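Local coordinates for protein ornithine aminotransferase (Plasmodium falciparum, PDB 3LG0) that transfers the delta-amino group of ornithine to 2-oxoglutarate with the help of pyridoxal 5'-phosphate, yielding glutamate semialdehyde and glutamate, at residues Cys316-Ala319 with Asp320-Ala324. Numbering follows the deposited sequence.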
loop_
_atom_site.group_PDB
_atom_site.type_symbol
_atom_site.label_atom_id
_atom_site.label_comp_id
_atom_site.label_asym_id
_atom_site.label_seq_id
_atom_site.Cartn_x
_atom_site.Cartn_y
_atom_site.Cartn_z
ATOM N N CYS A 316 18.043 -15.145 11.832
ATOM C CA CYS A 316 17.808 -14.609 13.172
ATOM C C CYS A 316 19.008 -14.942 14.060
ATOM O O CYS A 316 19.454 -14.122 14.875
ATOM C CB CYS A 316 16.527 -15.179 13.795
ATOM S SG CYS A 316 14.992 -14.908 12.855
ATOM N N GLU A 317 19.522 -16.155 13.895
ATOM C CA GLU A 317 20.608 -16.642 14.726
ATOM C C GLU A 317 21.865 -15.825 14.435
ATOM O O GLU A 317 22.539 -15.348 15.355
ATOM C CB GLU A 317 20.832 -18.140 14.483
ATOM C CG GLU A 317 19.673 -19.052 14.951
ATOM C CD GLU A 317 18.348 -18.861 14.173
ATOM O OE1 GLU A 317 18.360 -18.849 12.923
ATOM O OE2 GLU A 317 17.279 -18.746 14.816
ATOM N N ASN A 318 22.150 -15.635 13.152
ATOM C CA ASN A 318 23.307 -14.862 12.717
ATOM C C ASN A 318 23.293 -13.454 13.301
ATOM O O ASN A 318 24.312 -12.966 13.784
ATOM C CB ASN A 318 23.369 -14.792 11.191
ATOM C CG ASN A 318 24.753 -14.412 10.675
ATOM O OD1 ASN A 318 25.776 -14.926 11.146
ATOM N ND2 ASN A 318 24.788 -13.515 9.696
ATOM N N ALA A 319 22.129 -12.812 13.264
ATOM C CA ALA A 319 22.003 -11.478 13.808
ATOM C C ALA A 319 22.162 -11.503 15.331
ATOM O O ALA A 319 22.718 -10.578 15.932
ATOM C CB ALA A 319 20.664 -10.864 13.405
ATOM N N ASP A 320 21.670 -12.566 15.959
ATOM C CA ASP A 320 21.805 -12.703 17.405
ATOM C C ASP A 320 23.262 -12.915 17.802
ATOM O O ASP A 320 23.684 -12.433 18.845
ATOM C CB ASP A 320 20.942 -13.852 17.931
ATOM C CG ASP A 320 20.527 -13.658 19.391
ATOM O OD1 ASP A 320 20.507 -12.494 19.862
ATOM O OD2 ASP A 320 20.211 -14.670 20.059
ATOM N N LYS A 321 24.025 -13.616 16.963
ATOM C CA LYS A 321 25.454 -13.860 17.219
ATOM C C LYS A 321 26.319 -12.625 16.972
ATOM O O LYS A 321 27.062 -12.189 17.856
ATOM C CB LYS A 321 25.992 -15.001 16.348
ATOM C CG LYS A 321 25.272 -16.332 16.471
ATOM C CD LYS A 321 26.096 -17.459 15.838
ATOM C CE LYS A 321 25.224 -18.585 15.274
ATOM N NZ LYS A 321 24.729 -18.287 13.887
ATOM N N LEU A 322 26.233 -12.074 15.762
ATOM C CA LEU A 322 27.107 -10.980 15.350
ATOM C C LEU A 322 26.759 -9.656 16.025
ATOM O O LEU A 322 27.607 -8.776 16.171
ATOM C CB LEU A 322 27.057 -10.822 13.833
ATOM C CG LEU A 322 27.351 -12.082 13.016
ATOM C CD1 LEU A 322 27.358 -11.736 11.546
ATOM C CD2 LEU A 322 28.683 -12.680 13.430
ATOM N N GLY A 323 25.506 -9.529 16.448
ATOM C CA GLY A 323 24.967 -8.250 16.879
ATOM C C GLY A 323 25.649 -7.562 18.045
ATOM O O GLY A 323 26.215 -6.478 17.899
ATOM N N ALA A 324 25.557 -8.177 19.219
ATOM C CA ALA A 324 26.115 -7.609 20.446
ATOM C C ALA A 324 27.632 -7.376 20.366
ATOM O O ALA A 324 28.122 -6.316 20.761
ATOM C CB ALA A 324 25.768 -8.495 21.634
#
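Asp-320 N donates to Cys-316 O at 2.9 Å, one of the i to i+4 bonds of the alpha-helix 315-333 in this class-III pyridoxal-phosphate-dependent aminotransferase. The donor approaches Cys-316 O tilted 24° from the carbonyl plane. The CB of Asp-320 rests against the carbonyl oxygens of Cys-316 and Glu-317, while its OD2 makes a long, weak ion pair with Lys-244.

Lys-321 repeats the backbone step, its N bonding to Glu-317 O at 2.8 Å. With CG anti to its own carbonyl carbon (chi1 -56°), the side chain runs back over the preceding turn, Lys-321 CG only 3.1 Å from Glu-317 O. A bend at chi4 then brings Lys-321 NZ to 3.9 Å from Glu-317 CB. Glu-317 sends its carboxylate the other way, so the opposite charges stay 6.5 Å apart between Glu-317 OE1 and Lys-321 NZ, and any attraction is probably modest.

Leu-322 N gives the straightest bond of the series, to Asn-318 O with an N-H...O angle of 175°. Its side chain crosses the Asn-318 amide at a slant, and Leu-322 also touches Lys-393 and Leu-396 of the C-terminal helix 393-412. The amide is tethered by ND2, which bonds to the carbonyl oxygens of Ile-391 and Leu-389, joining this helix to the loop before that one.

Gly-323 N adds a weak bond to Ala-319 O, whose residue packs its methyl on Leu-348 and Leu-389. Within the Asn-318 and Leu-322 pair, Leu-322 CD1 lies 3.6 Å from both Asn-318 OD1 and Asn-318 ND2.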